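Local coordinates for sugar kinase (Agrobacterium tumefaciens, PDB 2RBC), which is a putative sugar kinase of the ribokinase (pfkB) family that probably transfers phosphate from ATP to a carbohydrate hydroxyl, at residues 159-164 against 183-188; 268-273 against 308-313; 87-92 against 118-123. All blocks are in the same frame, centred on the assembly; numbering follows the deposited sequence.

Interaction 1: 159-164 against 183-188; sequences DAVLVD and KPAILD
I186 packs its side chain against L162, its partner on the adjacent parallel strand, and against the carbonyl oxygen of V161. Its CB lies 3.6 Å from V161 O, the same carbonyl oxygen that accepts the backbone N-H of I186. From there the side chain divides. With chi1 at -56°, CG1 turns beside the backbone N and passes V161 O, and the terminal CD1 remains near that oxygen, at 3.9 Å. The other branch, CG2, stands anti to the N and meets L162 CD1 at 3.6 Å. That leucine methyl also lies close to I186 O, and the two side chains meet at a slant.

Beneath this packing runs a regular parallel ladder: V161 N to P184 O (3.1 Å), I186 N to V161 O (2.9 Å), V163 N to I186 O and D188 N to V163 O. On the reverse face V163 CG2 touches L187 CD1 at 3.7 Å. At the N-terminal end of the pair, a water takes a weak bond from K183 NZ and donates to D159 OD1, while K183 NZ also binds F158 O and D159 OD2 binds H31 N.

The pair forms the two strands of a beta-alpha-beta crossover. V161 and V163 pack against the connecting helix 168-180, whereas L162 and I186 face helices 68-78 and 274-287, with strands 31-35 and 206-210 continuing the sheet beyond them.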
ATOM      1  N   ASP A 159      11.295  18.340  27.972  1.00 24.57           N
ATOM      2  CA  ASP A 159      12.564  18.125  28.664  1.00 22.90           C
ATOM      3  C   ASP A 159      13.689  17.966  27.647  1.00 22.55           C
ATOM      4  O   ASP A 159      14.838  18.221  27.966  1.00 22.00           O
ATOM      5  CB  ASP A 159      12.454  16.901  29.560  1.00 21.86           C
ATOM      6  CG  ASP A 159      11.467  17.111  30.692  1.00 22.01           C
ATOM      7  OD1 ASP A 159      11.688  18.063  31.451  1.00 20.10           O
ATOM      8  OD2 ASP A 159      10.504  16.354  30.854  1.00 20.67           O
ATOM      9  N   ALA A 160      13.358  17.489  26.445  1.00 21.84           N
ATOM     10  CA  ALA A 160      14.295  17.426  25.319  1.00 21.37           C
ATOM     11  C   ALA A 160      13.503  17.450  24.043  1.00 21.20           C
ATOM     12  O   ALA A 160      12.295  17.238  24.071  1.00 21.39           O
ATOM     13  CB  ALA A 160      15.179  16.136  25.340  1.00 20.86           C
ATOM     14  N   VAL A 161      14.187  17.716  22.919  1.00 20.49           N
ATOM     15  CA  VAL A 161      13.577  17.642  21.593  1.00 20.91           C
ATOM     16  C   VAL A 161      14.465  16.800  20.695  1.00 20.87           C
ATOM     17  O   VAL A 161      15.693  16.748  20.866  1.00 20.08           O
ATOM     18  CB  VAL A 161      13.325  19.027  20.946  1.00 20.26           C
ATOM     19  CG1 VAL A 161      12.521  19.909  21.870  1.00 18.15           C
ATOM     20  CG2 VAL A 161      14.608  19.710  20.514  1.00 19.94           C
ATOM     21  N   LEU A 162      13.809  16.078  19.798  1.00 21.66           N
ATOM     22  CA  LEU A 162      14.482  15.257  18.800  1.00 21.76           C
ATOM     23  C   LEU A 162      13.893  15.575  17.443  1.00 22.56           C
ATOM     24  O   LEU A 162      12.661  15.607  17.286  1.00 23.76           O
ATOM     25  CB  LEU A 162      14.294  13.771  19.129  1.00 21.95           C
ATOM     26  CG  LEU A 162      14.828  12.748  18.124  1.00 22.15           C
ATOM     27  CD1 LEU A 162      16.321  12.885  17.844  1.00 22.53           C
ATOM     28  CD2 LEU A 162      14.379  11.329  18.528  1.00 22.15           C
ATOM     29  N   VAL A 163      14.738  15.849  16.445  1.00 22.88           N
ATOM     30  CA  VAL A 163      14.220  16.210  15.124  1.00 21.89           C
ATOM     31  C   VAL A 163      14.887  15.329  14.079  1.00 22.17           C
ATOM     32  O   VAL A 163      16.055  15.000  14.222  1.00 21.31           O
ATOM     33  CB  VAL A 163      14.421  17.725  14.745  1.00 22.37           C
ATOM     34  CG1 VAL A 163      13.839  18.713  15.885  1.00 20.35           C
ATOM     35  CG2 VAL A 163      15.887  18.031  14.379  1.00 23.42           C
ATOM     36  N   ASP A 164      14.112  14.945  13.053  1.00 22.83           N
ATOM     37  CA  ASP A 164      14.643  14.260  11.854  1.00 22.75           C
ATOM     38  C   ASP A 164      14.863  15.231  10.685  1.00 23.19           C
ATOM     39  O   ASP A 164      14.672  16.426  10.839  1.00 24.50           O
ATOM     40  CB  ASP A 164      13.784  13.020  11.500  1.00 23.61           C
ATOM     41  CG  ASP A 164      12.451  13.337  10.887  1.00 21.62           C
ATOM     42  OD1 ASP A 164      12.286  14.445  10.338  1.00 22.55           O
ATOM     43  OD2 ASP A 164      11.523  12.460  10.952  1.00 23.89           O
ATOM     44  N   LYS A 183      17.937  22.990  26.815  1.00 23.33           N
ATOM     45  CA  LYS A 183      17.423  21.631  26.709  1.00 23.45           C
ATOM     46  C   LYS A 183      18.277  20.877  25.713  1.00 22.77           C
ATOM     47  O   LYS A 183      18.922  21.485  24.850  1.00 22.50           O
ATOM     48  CB  LYS A 183      15.952  21.630  26.273  1.00 23.80           C
ATOM     49  CG  LYS A 183      15.064  22.186  27.371  1.00 25.43           C
ATOM     50  CD  LYS A 183      13.704  22.479  26.910  1.00 26.05           C
ATOM     51  CE  LYS A 183      12.909  23.198  28.009  1.00 27.37           C
ATOM     52  NZ  LYS A 183      12.689  22.430  29.316  1.00 26.73           N
ATOM     53  N   PRO A 184      18.365  19.544  25.881  1.00 23.14           N
ATOM     54  CA  PRO A 184      18.975  18.760  24.820  1.00 21.99           C
ATOM     55  C   PRO A 184      18.173  18.944  23.542  1.00 22.00           C
ATOM     56  O   PRO A 184      16.945  18.852  23.569  1.00 23.04           O
ATOM     57  CB  PRO A 184      18.854  17.318  25.322  1.00 22.44           C
ATOM     58  CG  PRO A 184      18.708  17.421  26.785  1.00 23.40           C
ATOM     59  CD  PRO A 184      17.934  18.700  27.009  1.00 22.37           C
ATOM     60  N   ALA A 185      18.894  19.218  22.455  1.00 21.85           N
ATOM     61  CA  ALA A 185      18.376  19.516  21.149  1.00 20.83           C
ATOM     62  C   ALA A 185      19.049  18.536  20.197  1.00 22.17           C
ATOM     63  O   ALA A 185      20.191  18.734  19.777  1.00 22.84           O
ATOM     64  CB  ALA A 185      18.678  20.999  20.792  1.00 20.82           C
ATOM     65  N   ILE A 186      18.374  17.429  19.917  1.00 22.15           N
ATOM     66  CA  ILE A 186      19.010  16.258  19.301  1.00 21.73           C
ATOM     67  C   ILE A 186      18.615  16.149  17.837  1.00 22.39           C
ATOM     68  O   ILE A 186      17.436  16.230  17.481  1.00 22.60           O
ATOM     69  CB  ILE A 186      18.684  14.969  20.108  1.00 21.11           C
ATOM     70  CG1 ILE A 186      19.114  15.163  21.591  1.00 23.49           C
ATOM     71  CG2 ILE A 186      19.409  13.769  19.527  1.00 22.11           C
ATOM     72  CD1 ILE A 186      18.337  14.428  22.564  1.00 23.37           C
ATOM     73  N   LEU A 187      19.621  15.981  16.980  1.00 21.61           N
ATOM     74  CA  LEU A 187      19.411  15.790  15.568  1.00 21.33           C
ATOM     75  C   LEU A 187      19.656  14.342  15.218  1.00 22.06           C
ATOM     76  O   LEU A 187      20.729  13.842  15.464  1.00 22.78           O
ATOM     77  CB  LEU A 187      20.341  16.687  14.749  1.00 20.55           C
ATOM     78  CG  LEU A 187      20.299  16.510  13.216  1.00 20.86           C
ATOM     79  CD1 LEU A 187      18.936  16.840  12.587  1.00 22.15           C
ATOM     80  CD2 LEU A 187      21.416  17.317  12.529  1.00 20.56           C
ATOM     81  N   ASP A 188      18.639  13.704  14.633  1.00 23.68           N
ATOM     82  CA  ASP A 188      18.749  12.429  13.945  1.00 24.52           C
ATOM     83  C   ASP A 188      19.277  12.790  12.569  1.00 24.45           C
ATOM     84  O   ASP A 188      18.558  13.323  11.739  1.00 24.30           O
ATOM     85  CB  ASP A 188      17.366  11.771  13.863  1.00 25.46           C
ATOM     86  CG  ASP A 188      17.323  10.571  12.923  1.00 26.00           C
ATOM     87  OD1 ASP A 188      18.393  10.120  12.414  1.00 28.66           O
ATOM     88  OD2 ASP A 188      16.192  10.061  12.724  1.00 31.20           O
TER
HETATM   89  O   HOH W   1      13.401  20.308  31.258  1.00 41.48           O

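Interaction 2: 268-273 against 308-313; sequences AVDTLA and TVFGGR. With EDO (1,2-ethanediol), chain L.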
ATOM      1  N   ALA A 268      19.100 -10.422  13.324  1.00 30.18           N
ATOM      2  CA  ALA A 268      18.417  -9.289  12.704  1.00 29.68           C
ATOM      3  C   ALA A 268      17.265  -9.714  11.803  1.00 29.68           C
ATOM      4  O   ALA A 268      17.398  -9.654  10.562  1.00 32.41           O
ATOM      5  CB  ALA A 268      19.390  -8.484  11.886  1.00 29.80           C
ATOM      6  N   VAL A 269      16.120 -10.021  12.405  1.00 27.85           N
ATOM      7  CA  VAL A 269      14.894 -10.352  11.660  1.00 25.81           C
ATOM      8  C   VAL A 269      14.363  -9.188  10.787  1.00 25.10           C
ATOM      9  O   VAL A 269      13.946  -9.388   9.627  1.00 24.68           O
ATOM     10  CB  VAL A 269      13.779 -10.809  12.643  1.00 25.85           C
ATOM     11  CG1 VAL A 269      12.483 -11.124  11.924  1.00 23.90           C
ATOM     12  CG2 VAL A 269      14.250 -12.012  13.426  1.00 24.26           C
ATOM     13  N   ASP A 270      14.349  -7.993  11.353  1.00 22.84           N
ATOM     14  CA  ASP A 270      13.831  -6.810  10.673  1.00 23.60           C
ATOM     15  C   ASP A 270      14.474  -5.578  11.274  1.00 22.70           C
ATOM     16  O   ASP A 270      14.155  -5.186  12.381  1.00 23.04           O
ATOM     17  CB  ASP A 270      12.302  -6.780  10.751  1.00 24.27           C
ATOM     18  CG  ASP A 270      11.688  -5.553  10.092  1.00 22.72           C
ATOM     19  OD1 ASP A 270      12.401  -4.783   9.423  1.00 25.44           O
ATOM     20  OD2 ASP A 270      10.475  -5.356  10.275  1.00 25.35           O
ATOM     21  N   THR A 271      15.406  -4.977  10.543  1.00 22.29           N
ATOM     22  CA  THR A 271      16.118  -3.812  11.045  1.00 22.67           C
ATOM     23  C   THR A 271      15.370  -2.501  10.738  1.00 22.46           C
ATOM     24  O   THR A 271      15.812  -1.453  11.113  1.00 22.99           O
ATOM     25  CB  THR A 271      17.528  -3.721  10.458  1.00 22.90           C
ATOM     26  OG1 THR A 271      17.412  -3.495   9.056  1.00 22.14           O
ATOM     27  CG2 THR A 271      18.326  -4.977  10.715  1.00 22.78           C
ATOM     28  N   LEU A 272      14.212  -2.566  10.084  1.00 22.70           N
ATOM     29  CA  LEU A 272      13.436  -1.344   9.822  1.00 21.74           C
ATOM     30  C   LEU A 272      13.134  -0.641  11.140  1.00 21.71           C
ATOM     31  O   LEU A 272      12.667  -1.277  12.070  1.00 20.42           O
ATOM     32  CB  LEU A 272      12.150  -1.720   9.062  1.00 21.85           C
ATOM     33  CG  LEU A 272      11.246  -0.605   8.569  1.00 23.38           C
ATOM     34  CD1 LEU A 272      11.982   0.368   7.656  1.00 28.15           C
ATOM     35  CD2 LEU A 272      10.026  -1.229   7.854  1.00 22.69           C
ATOM     36  N   ALA A 273      13.439   0.658  11.228  1.00 21.82           N
ATOM     37  CA  ALA A 273      13.169   1.486  12.441  1.00 21.92           C
ATOM     38  C   ALA A 273      14.178   1.340  13.590  1.00 22.15           C
ATOM     39  O   ALA A 273      13.990   1.929  14.647  1.00 23.72           O
ATOM     40  CB  ALA A 273      11.716   1.262  12.962  1.00 21.94           C
ATOM     41  N   THR A 308      14.778  -8.056  16.355  1.00 20.87           N
ATOM     42  CA  THR A 308      14.410  -9.456  16.426  1.00 21.35           C
ATOM     43  C   THR A 308      12.957  -9.745  16.142  1.00 21.78           C
ATOM     44  O   THR A 308      12.557 -10.896  16.166  1.00 22.42           O
ATOM     45  CB  THR A 308      14.793 -10.026  17.810  1.00 21.10           C
ATOM     46  OG1 THR A 308      14.001  -9.399  18.824  1.00 20.46           O
ATOM     47  CG2 THR A 308      16.266  -9.795  18.064  1.00 21.59           C
ATOM     48  N   VAL A 309      12.166  -8.705  15.870  1.00 21.93           N
ATOM     49  CA  VAL A 309      10.735  -8.805  15.595  1.00 22.41           C
ATOM     50  C   VAL A 309      10.405  -8.200  14.223  1.00 22.51           C
ATOM     51  O   VAL A 309      10.774  -7.067  13.933  1.00 22.65           O
ATOM     52  CB  VAL A 309       9.945  -8.039  16.685  1.00 22.91           C
ATOM     53  CG1 VAL A 309       8.442  -8.041  16.438  1.00 23.01           C
ATOM     54  CG2 VAL A 309      10.248  -8.656  18.055  1.00 23.08           C
ATOM     55  N   PHE A 310       9.698  -8.954  13.398  1.00 22.19           N
ATOM     56  CA  PHE A 310       9.142  -8.397  12.166  1.00 22.13           C
ATOM     57  C   PHE A 310       8.152  -7.281  12.462  1.00 22.09           C
ATOM     58  O   PHE A 310       7.220  -7.443  13.246  1.00 22.85           O
ATOM     59  CB  PHE A 310       8.386  -9.462  11.357  1.00 22.10           C
ATOM     60  CG  PHE A 310       7.615  -8.889  10.210  1.00 22.58           C
ATOM     61  CD1 PHE A 310       8.278  -8.464   9.060  1.00 24.55           C
ATOM     62  CD2 PHE A 310       6.250  -8.708  10.290  1.00 24.61           C
ATOM     63  CE1 PHE A 310       7.600  -7.906   8.033  1.00 22.62           C
ATOM     64  CE2 PHE A 310       5.571  -8.131   9.248  1.00 22.56           C
ATOM     65  CZ  PHE A 310       6.254  -7.751   8.117  1.00 23.00           C
ATOM     66  N   GLY A 311       8.330  -6.148  11.787  1.00 23.09           N
ATOM     67  CA  GLY A 311       7.263  -5.169  11.682  1.00 23.34           C
ATOM     68  C   GLY A 311       7.645  -3.726  11.962  1.00 23.05           C
ATOM     69  O   GLY A 311       6.891  -3.023  12.599  1.00 23.43           O
ATOM     70  N   GLY A 312       8.797  -3.267  11.479  1.00 23.12           N
ATOM     71  CA  GLY A 312       9.138  -1.868  11.668  1.00 23.04           C
ATOM     72  C   GLY A 312       9.367  -1.496  13.116  1.00 22.22           C
ATOM     73  O   GLY A 312      10.129  -2.162  13.813  1.00 21.09           O
ATOM     74  N   ARG A 313       8.666  -0.469  13.584  1.00 21.62           N
ATOM     75  CA  ARG A 313       8.749  -0.054  14.978  1.00 21.82           C
ATOM     76  C   ARG A 313       8.063  -0.979  15.990  1.00 22.38           C
ATOM     77  O   ARG A 313       8.271  -0.812  17.206  1.00 20.48           O
ATOM     78  CB  ARG A 313       8.210   1.377  15.138  1.00 22.14           C
ATOM     79  CG  ARG A 313       6.737   1.576  14.834  1.00 21.79           C
ATOM     80  CD  ARG A 313       6.190   2.869  15.423  1.00 22.92           C
ATOM     81  NE  ARG A 313       4.791   3.058  15.096  1.00 22.11           N
ATOM     82  CZ  ARG A 313       3.764   2.595  15.811  1.00 22.75           C
ATOM     83  NH1 ARG A 313       3.955   1.944  16.953  1.00 23.83           N
ATOM     84  NH2 ARG A 313       2.532   2.770  15.362  1.00 23.33           N
TER
HETATM   85  C1  EDO L 332      20.022  -2.315   7.622  1.00 61.51           C
HETATM   86  O1  EDO L 332      19.473  -3.596   7.263  1.00 61.58           O
HETATM   87  C2  EDO L 332      19.410  -1.187   6.776  1.00 61.44           C
HETATM   88  O2  EDO L 332      18.734  -0.209   7.596  1.00 60.25           O
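A chi1 of 179° extends the D270 carboxylate away from its own backbone N and carries it to the G311-G312 peptides, while V269, with CG1 likewise anti to the N, lays its other methyl, CG2, 3.4 Å from T308 O. D270 OD2 is gripped twice, by G311 N along its anti lone pair at 2.7 Å and by G312 N at 2.9 Å from above the carboxylate, 36° out of its plane. The second oxygen turns back on its own segment: D270 OD1 accepts from L272 N at 2.9 Å, closing an Asx turn. Three backbone N-H groups therefore hold the acid and fix its rotation.

Past the acid, the backbones draw close around glycine. L272 sets CB, CG and CD2 alongside G312 CA, and A273 CB rests 3.6 Å from G312 C. G312 has a positive phi of 66°, and its missing side chain lets the segments come this close. T271 OG1, which points away from this contact, shares a hydrogen bond with a 1,2-ethanediol, probably from the crystallisation liquor, as well as one with R133.

Residues 270-273 open the D-T-x-x-A-G-D signature of the pfkB family. L272 O and G312 O are two acceptors only 3.2 Å apart. K306 NZ bonds to G312 O and D270 O and weakly to L272 O, which would offset the repulsion between them. In ribokinase, loops of this kind hold a monovalent cation; a lysine amine may occupy a comparable place here.

Interaction 3: 87-92 against 118-123; sequences GAVGDD and ARSALS
D92 turns the two oxygens of its carboxylate to S120, one to the side chain and the other to the backbone. S120 OG donates to D92 OD1 at 2.6 Å, and S120 N donates to D92 OD2 at 3.0 Å, nearly straight at 171°. Both donors come on the syn side, about 20° out of the carboxylate plane, and the pair of bonds fixes the rotation of the acid. With chi1 at -62°, S120 OG sits beside its own backbone N and also accepts from G90 N at 2.8 Å, in a bent bond; OG thus accepts from the strand and donates to the acid.

Close by, G90 has no side chain to keep the segments apart, and its CA comes within 3.2 Å of A118 O. Water bridges D92 OD2 to S120 O, and a second water links A88 O to A121 N.

D92 is also the N-cap of helix 93-104, its OD1 accepting from G95 N. R119 reaches V61 O of the second subunit. The contact thus joins the end of a core strand to the start of strand 121-127, at the boundary between the alpha/beta core and the smaller sheet that serves as the lid in ribokinase-type folds.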
ATOM      1  N   GLY A  87       4.415  16.933  13.173  1.00 24.69           N
ATOM      2  CA  GLY A  87       4.589  16.259  11.897  1.00 24.61           C
ATOM      3  C   GLY A  87       3.369  16.699  11.140  1.00 23.24           C
ATOM      4  O   GLY A  87       2.511  17.382  11.711  1.00 25.38           O
ATOM      5  N   ALA A  88       3.290  16.344   9.869  1.00 22.95           N
ATOM      6  CA  ALA A  88       2.196  16.765   9.008  1.00 22.24           C
ATOM      7  C   ALA A  88       1.551  15.563   8.348  1.00 21.22           C
ATOM      8  O   ALA A  88       2.235  14.624   7.938  1.00 20.56           O
ATOM      9  CB  ALA A  88       2.682  17.783   7.910  1.00 21.74           C
ATOM     10  N   VAL A  89       0.221  15.609   8.248  1.00 21.23           N
ATOM     11  CA  VAL A  89      -0.541  14.679   7.412  1.00 20.51           C
ATOM     12  C   VAL A  89      -1.400  15.535   6.512  1.00 21.20           C
ATOM     13  O   VAL A  89      -1.593  16.719   6.783  1.00 19.88           O
ATOM     14  CB  VAL A  89      -1.443  13.691   8.233  1.00 20.11           C
ATOM     15  CG1 VAL A  89      -0.596  12.666   8.982  1.00 19.02           C
ATOM     16  CG2 VAL A  89      -2.372  14.429   9.159  1.00 21.06           C
ATOM     17  N   GLY A  90      -1.947  14.944   5.462  1.00 22.06           N
ATOM     18  CA  GLY A  90      -2.978  15.613   4.686  1.00 22.62           C
ATOM     19  C   GLY A  90      -4.367  15.445   5.291  1.00 22.54           C
ATOM     20  O   GLY A  90      -4.581  14.637   6.184  1.00 22.67           O
ATOM     21  N   ASP A  91      -5.309  16.227   4.794  0.50 22.79           N
ATOM     22  CA  ASP A  91      -6.722  16.070   5.152  0.50 23.18           C
ATOM     23  C   ASP A  91      -7.327  14.938   4.325  0.50 23.31           C
ATOM     24  O   ASP A  91      -8.209  15.163   3.496  0.50 23.59           O
ATOM     25  CB  ASP A  91      -7.512  17.381   4.941  0.50 23.26           C
ATOM     26  CG  ASP A  91      -7.321  17.979   3.552  0.50 23.55           C
ATOM     27  OD1 ASP A  91      -6.389  17.559   2.837  0.50 26.30           O
ATOM     28  OD2 ASP A  91      -8.081  18.903   3.195  0.50 22.43           O
ATOM     29  N   ASP A  92      -6.849  13.719   4.574  1.00 23.69           N
ATOM     30  CA  ASP A  92      -7.291  12.564   3.841  1.00 23.16           C
ATOM     31  C   ASP A  92      -7.399  11.347   4.723  1.00 23.21           C
ATOM     32  O   ASP A  92      -7.074  11.377   5.918  1.00 23.30           O
ATOM     33  CB  ASP A  92      -6.395  12.350   2.607  1.00 23.25           C
ATOM     34  CG  ASP A  92      -4.914  12.130   2.939  1.00 21.85           C
ATOM     35  OD1 ASP A  92      -4.528  11.835   4.106  1.00 20.75           O
ATOM     36  OD2 ASP A  92      -4.122  12.216   1.977  1.00 21.70           O
ATOM     37  N   ALA A 118      -2.660  18.778   0.966  1.00 27.05           N
ATOM     38  CA  ALA A 118      -1.539  17.852   0.846  1.00 26.37           C
ATOM     39  C   ALA A 118      -2.066  16.421   0.978  1.00 24.75           C
ATOM     40  O   ALA A 118      -3.119  16.170   1.586  1.00 24.21           O
ATOM     41  CB  ALA A 118      -0.434  18.149   1.919  1.00 25.81           C
ATOM     42  N   ARG A 119      -1.327  15.490   0.394  1.00 23.16           N
ATOM     43  CA  ARG A 119      -1.611  14.093   0.532  1.00 22.87           C
ATOM     44  C   ARG A 119      -0.661  13.524   1.550  1.00 20.88           C
ATOM     45  O   ARG A 119       0.534  13.828   1.535  1.00 19.48           O
ATOM     46  CB  ARG A 119      -1.461  13.372  -0.805  1.00 22.69           C
ATOM     47  CG  ARG A 119      -2.558  13.794  -1.789  1.00 25.30           C
ATOM     48  CD  ARG A 119      -2.318  13.216  -3.182  1.00 26.11           C
ATOM     49  NE  ARG A 119      -2.400  11.764  -3.166  1.00 28.22           N
ATOM     50  CZ  ARG A 119      -1.952  10.947  -4.124  1.00 28.80           C
ATOM     51  NH1 ARG A 119      -1.369  11.415  -5.230  1.00 27.73           N
ATOM     52  NH2 ARG A 119      -2.089   9.636  -3.954  1.00 28.44           N
ATOM     53  N   SER A 120      -1.195  12.695   2.433  1.00 20.50           N
ATOM     54  CA  SER A 120      -0.394  12.068   3.476  1.00 20.31           C
ATOM     55  C   SER A 120       0.597  11.057   2.897  1.00 20.74           C
ATOM     56  O   SER A 120       0.311  10.388   1.904  1.00 21.85           O
ATOM     57  CB  SER A 120      -1.279  11.332   4.468  1.00 20.07           C
ATOM     58  OG  SER A 120      -2.154  12.205   5.123  1.00 20.05           O
ATOM     59  N   ALA A 121       1.745  10.923   3.569  1.00 20.99           N
ATOM     60  CA  ALA A 121       2.798  10.027   3.148  1.00 20.58           C
ATOM     61  C   ALA A 121       2.398   8.593   3.436  1.00 20.10           C
ATOM     62  O   ALA A 121       1.812   8.278   4.473  1.00 20.35           O
ATOM     63  CB  ALA A 121       4.130  10.357   3.867  1.00 20.34           C
ATOM     64  N   LEU A 122       2.752   7.722   2.507  1.00 20.16           N
ATOM     65  CA  LEU A 122       2.575   6.283   2.686  1.00 20.18           C
ATOM     66  C   LEU A 122       3.690   5.592   1.930  1.00 20.39           C
ATOM     67  O   LEU A 122       4.212   6.163   0.948  1.00 21.36           O
ATOM     68  CB  LEU A 122       1.173   5.850   2.183  1.00 19.94           C
ATOM     69  CG  LEU A 122       0.846   6.009   0.698  1.00 21.27           C
ATOM     70  CD1 LEU A 122       1.308   4.791  -0.158  1.00 19.10           C
ATOM     71  CD2 LEU A 122      -0.655   6.254   0.535  1.00 20.27           C
ATOM     72  N   SER A 123       4.077   4.391   2.373  1.00 20.10           N
ATOM     73  CA  SER A 123       5.004   3.548   1.612  1.00 20.46           C
ATOM     74  C   SER A 123       4.609   2.083   1.560  1.00 21.67           C
ATOM     75  O   SER A 123       3.994   1.573   2.485  1.00 20.73           O
ATOM     76  CB  SER A 123       6.405   3.602   2.212  1.00 21.71           C
ATOM     77  OG  SER A 123       6.826   4.946   2.405  1.00 22.21           O
TER
HETATM   78  O   HOH W   2       2.263  12.286   6.230  1.00 17.14           O
HETATM   79  O   HOH W   3      -2.168   9.897   0.995  1.00 21.37           O

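In the fold
From the N terminus the three contacts close in series, without nesting or crossing. Interaction 3 closes first, around helix 93-104 and two short strands, and joins the large sheet to the four-stranded one. Interaction 1 follows, closing around helix 168-180 and pairing neighbouring strands of the same large sheet. Interaction 2 comes last, after helices 274-287 and 292-307, and ties the loop before helix 274-287 to the loop after helix 292-307. No two contacts touch; interactions 1 and 2 lie on opposite sides of the chain's centre, about 24 Å apart between centres. They are linked indirectly, since helices 68-78 and 274-287 pack on interaction 1, and the second begins directly after residues 268-273.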